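Local structure of Pli0006 protein (3OP9) at residues Q7-K19 / Y42-L54. The protein probably binds DNA through a helix-turn-helix domain of the Xre/Cro type and is thought to act as a transcriptional regulator. Numbering follows the deposited sequence. Where two conformers were deposited one is given.
Sequences QHQFAENLSRLKK and YMSGETKPDIEKL
F10, at the start of helix 10-21, is one of the two side chains that carry the apolar contact, with M43. Its CG stands anti to the backbone N (chi1 171°), which sends the ring across to P49, whose CD lies 3.4 Å from F10 CE2. L54 adds an off-centre CH-pi contact, its CD2 4.3 Å from the F10 ring centroid; the broad apolar ring is large enough to touch both and, on one face, L14 CB. One turn on, L14 lays CD2 3.8 Å from Y42 CB. The selenomethionine M43, in the conformer described, bends at chi2 (-87°) and turns SE and CE toward L14, SE lying 3.6 Å from L14 CG.

Small residues bring the backbones together. The short side chain of A11 lets its CA come within 4.6 Å of M43 CA, with A11 CB 3.2 Å from Y42 O, in the last turn of helix 36-44. G45 follows with the positive phi that glycine accepts readily. S15 OG donates to A11 O (2.8 Å) and lies near M43 O (3.3 Å) without bonding it.

Among the polar groups, H8 ND1 takes F10 N in the ring plane, steadying the imidazole, while K48 CE lies at the ring edge. H8 NE2 bonds E52 of the second subunit.

The contact thus joins the domain's first helix to the end of helix 36-44, which with helix 25-32, whose I28 touches M43, probably forms the DNA-binding helix-turn-helix pair, as in Xre/Cro relatives; L68 of helix 65-69 also touches F10 and L54.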
loop_
_atom_site.group_PDB
_atom_site.type_symbol
_atom_site.label_atom_id
_atom_site.label_comp_id
_atom_site.label_asym_id
_atom_site.label_seq_id
_atom_site.Cartn_x
_atom_site.Cartn_y
_atom_site.Cartn_z
ATOM N N GLN A 7 -4.790 -12.967 -15.510
ATOM C CA GLN A 7 -4.679 -12.158 -16.718
ATOM C C GLN A 7 -4.929 -10.670 -16.407
ATOM O O GLN A 7 -5.974 -10.322 -15.828
ATOM C CB GLN A 7 -5.669 -12.646 -17.773
ATOM C CG GLN A 7 -5.454 -12.014 -19.128
ATOM C CD GLN A 7 -4.129 -12.431 -19.756
ATOM O OE1 GLN A 7 -3.765 -13.607 -19.727
ATOM N NE2 GLN A 7 -3.399 -11.467 -20.310
ATOM N N HIS A 8 -4.001 -9.788 -16.799
ATOM C CA HIS A 8 -4.188 -8.349 -16.561
ATOM C C HIS A 8 -5.408 -7.848 -17.321
ATOM O O HIS A 8 -5.923 -8.546 -18.198
ATOM C CB HIS A 8 -2.957 -7.552 -16.990
ATOM C CG HIS A 8 -2.698 -7.570 -18.464
ATOM N ND1 HIS A 8 -3.295 -6.683 -19.332
ATOM C CD2 HIS A 8 -1.881 -8.344 -19.223
ATOM C CE1 HIS A 8 -2.867 -6.912 -20.562
ATOM N NE2 HIS A 8 -2.001 -7.909 -20.522
ATOM N N GLN A 9 -5.862 -6.639 -17.009
ATOM C CA GLN A 9 -7.043 -6.093 -17.673
ATOM C C GLN A 9 -6.776 -4.653 -18.106
ATOM O O GLN A 9 -7.573 -3.752 -17.897
ATOM C CB GLN A 9 -8.252 -6.208 -16.753
ATOM C CG GLN A 9 -8.174 -5.420 -15.493
ATOM C CD GLN A 9 -9.403 -5.647 -14.622
ATOM O OE1 GLN A 9 -9.729 -6.789 -14.288
ATOM N NE2 GLN A 9 -10.110 -4.563 -14.283
ATOM N N PHE A 10 -5.614 -4.438 -18.707
ATOM C CA PHE A 10 -5.258 -3.097 -19.162
ATOM C C PHE A 10 -6.300 -2.583 -20.173
ATOM O O PHE A 10 -6.745 -1.446 -20.093
ATOM C CB PHE A 10 -3.873 -3.087 -19.807
ATOM C CG PHE A 10 -3.544 -1.777 -20.482
ATOM C CD1 PHE A 10 -3.394 -0.604 -19.725
ATOM C CD2 PHE A 10 -3.435 -1.705 -21.865
ATOM C CE1 PHE A 10 -3.099 0.617 -20.341
ATOM C CE2 PHE A 10 -3.142 -0.498 -22.489
ATOM C CZ PHE A 10 -2.969 0.665 -21.728
ATOM N N ALA A 11 -6.721 -3.411 -21.118
ATOM C CA ALA A 11 -7.563 -2.865 -22.177
ATOM C C ALA A 11 -8.911 -2.427 -21.578
ATOM O O ALA A 11 -9.458 -1.373 -21.940
ATOM C CB ALA A 11 -7.767 -3.876 -23.287
ATOM N N GLU A 12 -9.449 -3.259 -20.677
ATOM C CA GLU A 12 -10.734 -2.978 -20.001
ATOM C C GLU A 12 -10.608 -1.703 -19.152
ATOM O O GLU A 12 -11.500 -0.850 -19.146
ATOM C CB GLU A 12 -11.143 -4.195 -19.142
ATOM C CG GLU A 12 -12.422 -3.981 -18.334
ATOM C CD GLU A 12 -12.841 -5.217 -17.516
ATOM O OE1 GLU A 12 -12.413 -6.347 -17.848
ATOM O OE2 GLU A 12 -13.601 -5.051 -16.536
ATOM N N ASN A 13 -9.489 -1.577 -18.443
ATOM C CA ASN A 13 -9.238 -0.413 -17.585
ATOM C C ASN A 13 -9.067 0.858 -18.386
ATOM O O ASN A 13 -9.615 1.904 -18.034
ATOM C CB ASN A 13 -7.996 -0.626 -16.709
ATOM C CG ASN A 13 -8.222 -1.657 -15.646
ATOM O OD1 ASN A 13 -9.356 -2.066 -15.409
ATOM N ND2 ASN A 13 -7.162 -2.051 -14.961
ATOM N N LEU A 14 -8.325 0.773 -19.484
ATOM C CA LEU A 14 -8.114 1.969 -20.267
ATOM C C LEU A 14 -9.475 2.384 -20.853
ATOM O O LEU A 14 -9.797 3.563 -20.928
ATOM C CB LEU A 14 -7.083 1.721 -21.375
ATOM C CG LEU A 14 -6.737 3.001 -22.146
ATOM C CD1 LEU A 14 -6.106 4.031 -21.210
ATOM C CD2 LEU A 14 -5.808 2.703 -23.288
ATOM N N SER A 15 -10.286 1.399 -21.248
ATOM C CA SER A 15 -11.594 1.685 -21.825
ATOM C C SER A 15 -12.488 2.394 -20.794
ATOM O O SER A 15 -13.202 3.339 -21.120
ATOM C CB SER A 15 -12.250 0.399 -22.352
ATOM O OG SER A 15 -11.510 -0.152 -23.454
ATOM N N ARG A 16 -12.429 1.956 -19.540
ATOM C CA ARG A 16 -13.250 2.568 -18.508
ATOM C C ARG A 16 -12.755 3.974 -18.138
ATOM O O ARG A 16 -13.564 4.849 -17.835
ATOM C CB ARG A 16 -13.302 1.720 -17.246
ATOM C CG ARG A 16 -14.291 2.342 -16.251
ATOM C CD ARG A 16 -14.502 1.526 -15.042
ATOM N NE ARG A 16 -15.151 0.249 -15.307
ATOM C CZ ARG A 16 -16.469 0.067 -15.408
ATOM N NH1 ARG A 16 -17.316 1.086 -15.317
ATOM N NH2 ARG A 16 -16.935 -1.153 -15.615
ATOM N N LEU A 17 -11.442 4.174 -18.150
ATOM C CA LEU A 17 -10.856 5.490 -17.894
ATOM C C LEU A 17 -11.293 6.458 -18.982
ATOM O O LEU A 17 -11.703 7.581 -18.700
ATOM C CB LEU A 17 -9.314 5.388 -17.852
ATOM C CG LEU A 17 -8.762 4.798 -16.559
ATOM C CD1 LEU A 17 -7.285 4.448 -16.720
ATOM C CD2 LEU A 17 -8.981 5.763 -15.371
ATOM N N LYS A 18 -11.228 6.008 -20.227
ATOM C CA LYS A 18 -11.641 6.818 -21.359
ATOM C C LYS A 18 -13.095 7.246 -21.208
ATOM O O LYS A 18 -13.455 8.415 -21.443
ATOM C CB LYS A 18 -11.461 6.023 -22.651
ATOM C CG LYS A 18 -11.858 6.771 -23.915
ATOM C CD LYS A 18 -12.402 5.820 -24.964
ATOM C CE LYS A 18 -12.799 6.553 -26.243
ATOM N NZ LYS A 18 -13.038 5.612 -27.379
ATOM N N LYS A 19 -13.929 6.301 -20.793
ATOM C CA LYS A 19 -15.358 6.555 -20.646
ATOM C C LYS A 19 -15.601 7.525 -19.500
ATOM O O LYS A 19 -16.282 8.525 -19.657
ATOM C CB LYS A 19 -16.115 5.245 -20.370
ATOM C CG LYS A 19 -17.593 5.467 -19.968
ATOM C CD LYS A 19 -18.347 4.161 -19.706
ATOM C CE LYS A 19 -17.985 3.526 -18.356
ATOM N NZ LYS A 19 -18.486 4.300 -17.176
ATOM N N TYR A 42 -5.096 -0.472 -28.307
ATOM C CA TYR A 42 -4.925 -0.630 -26.854
ATOM C C TYR A 42 -6.227 -1.019 -26.199
ATOM O O TYR A 42 -6.253 -1.887 -25.317
ATOM C CB TYR A 42 -4.493 0.670 -26.186
ATOM C CG TYR A 42 -3.084 1.116 -26.453
ATOM C CD1 TYR A 42 -2.128 0.251 -26.975
ATOM C CD2 TYR A 42 -2.715 2.420 -26.187
ATOM C CE1 TYR A 42 -0.816 0.702 -27.223
ATOM C CE2 TYR A 42 -1.438 2.871 -26.427
ATOM C CZ TYR A 42 -0.491 2.018 -26.940
ATOM O OH TYR A 42 0.780 2.528 -27.146
HETATM N N MSE A 43 -7.297 -0.334 -26.606
HETATM C CA MSE A 43 -8.614 -0.466 -25.969
HETATM C C MSE A 43 -9.244 -1.816 -26.256
HETATM O O MSE A 43 -9.996 -2.331 -25.442
HETATM C CB MSE A 43 -9.577 0.628 -26.447
HETATM C CG MSE A 43 -9.096 2.053 -26.240
HETATM SE SE MSE A 43 -9.505 2.850 -24.490
HETATM C CE MSE A 43 -8.380 4.437 -24.687
ATOM N N SER A 44 -8.943 -2.382 -27.417
ATOM C CA SER A 44 -9.552 -3.626 -27.837
ATOM C C SER A 44 -8.677 -4.780 -27.396
ATOM O O SER A 44 -9.048 -5.944 -27.547
ATOM C CB SER A 44 -9.730 -3.646 -29.350
ATOM O OG SER A 44 -8.474 -3.627 -29.977
ATOM N N GLY A 45 -7.504 -4.444 -26.867
ATOM C CA GLY A 45 -6.542 -5.432 -26.405
ATOM C C GLY A 45 -5.712 -6.068 -27.516
ATOM O O GLY A 45 -5.003 -7.044 -27.294
ATOM N N GLU A 46 -5.800 -5.508 -28.713
ATOM C CA GLU A 46 -5.088 -6.070 -29.857
ATOM C C GLU A 46 -3.593 -5.792 -29.788
ATOM O O GLU A 46 -2.792 -6.497 -30.401
ATOM C CB GLU A 46 -5.671 -5.519 -31.150
ATOM C CG GLU A 46 -7.040 -6.098 -31.470
ATOM C CD GLU A 46 -7.553 -5.650 -32.814
ATOM O OE1 GLU A 46 -7.315 -6.369 -33.806
ATOM O OE2 GLU A 46 -8.191 -4.578 -32.875
ATOM N N THR A 47 -3.222 -4.759 -29.044
ATOM C CA THR A 47 -1.821 -4.368 -28.928
ATOM C C THR A 47 -1.651 -3.717 -27.558
ATOM O O THR A 47 -2.603 -3.133 -27.041
ATOM C CB THR A 47 -1.404 -3.386 -30.028
ATOM O OG1 THR A 47 0.004 -3.510 -30.291
ATOM C CG2 THR A 47 -1.715 -1.953 -29.617
ATOM N N LYS A 48 -0.454 -3.825 -26.982
ATOM C CA LYS A 48 -0.179 -3.286 -25.640
ATOM C C LYS A 48 0.951 -2.272 -25.667
ATOM O O LYS A 48 1.850 -2.379 -26.487
ATOM C CB LYS A 48 0.211 -4.406 -24.675
ATOM C CG LYS A 48 -0.913 -5.380 -24.325
ATOM C CD LYS A 48 -0.579 -6.781 -24.814
ATOM C CE LYS A 48 -1.246 -7.846 -23.963
ATOM N NZ LYS A 48 -2.642 -8.137 -24.388
ATOM N N PRO A 49 0.917 -1.289 -24.753
ATOM C CA PRO A 49 1.935 -0.231 -24.730
ATOM C C PRO A 49 3.209 -0.701 -24.056
ATOM O O PRO A 49 3.192 -1.665 -23.290
ATOM C CB PRO A 49 1.272 0.863 -23.888
ATOM C CG PRO A 49 0.440 0.085 -22.902
ATOM C CD PRO A 49 -0.023 -1.169 -23.622
ATOM N N ASP A 50 4.324 -0.034 -24.342
ATOM C CA ASP A 50 5.564 -0.358 -23.658
ATOM C C ASP A 50 5.574 0.397 -22.341
ATOM O O ASP A 50 4.701 1.227 -22.099
ATOM C CB ASP A 50 6.796 -0.016 -24.513
ATOM C CG ASP A 50 6.865 1.453 -24.903
ATOM O OD1 ASP A 50 6.256 2.297 -24.219
ATOM O OD2 ASP A 50 7.551 1.775 -25.895
ATOM N N ILE A 51 6.570 0.120 -21.510
ATOM C CA ILE A 51 6.645 0.668 -20.170
ATOM C C ILE A 51 6.552 2.194 -20.164
ATOM O O ILE A 51 5.962 2.784 -19.254
ATOM C CB ILE A 51 7.959 0.255 -19.493
ATOM C CG1 ILE A 51 7.990 0.740 -18.042
ATOM C CG2 ILE A 51 9.146 0.841 -20.230
ATOM C CD1 ILE A 51 9.351 0.589 -17.378
ATOM N N GLU A 52 7.141 2.845 -21.159
ATOM C CA GLU A 52 7.147 4.317 -21.152
ATOM C C GLU A 52 5.731 4.832 -21.311
ATOM O O GLU A 52 5.312 5.786 -20.648
ATOM C CB GLU A 52 8.013 4.862 -22.297
ATOM C CG GLU A 52 9.498 4.559 -22.150
ATOM C CD GLU A 52 10.137 5.242 -20.942
ATOM O OE1 GLU A 52 9.406 5.871 -20.139
ATOM O OE2 GLU A 52 11.377 5.149 -20.797
ATOM N N LYS A 53 4.966 4.175 -22.168
ATOM C CA LYS A 53 3.564 4.574 -22.357
ATOM C C LYS A 53 2.667 4.255 -21.144
ATOM O O LYS A 53 1.779 5.038 -20.807
ATOM C CB LYS A 53 3.045 3.975 -23.667
ATOM C CG LYS A 53 3.701 4.662 -24.850
ATOM C CD LYS A 53 3.308 4.080 -26.167
ATOM C CE LYS A 53 4.037 4.788 -27.278
ATOM N NZ LYS A 53 5.506 4.664 -27.127
ATOM N N LEU A 54 2.908 3.141 -20.459
ATOM C CA LEU A 54 2.184 2.859 -19.227
ATOM C C LEU A 54 2.488 3.896 -18.175
ATOM O O LEU A 54 1.602 4.262 -17.411
ATOM C CB LEU A 54 2.562 1.490 -18.658
ATOM C CG LEU A 54 2.045 0.300 -19.470
ATOM C CD1 LEU A 54 2.728 -0.990 -19.058
ATOM C CD2 LEU A 54 0.542 0.222 -19.306
#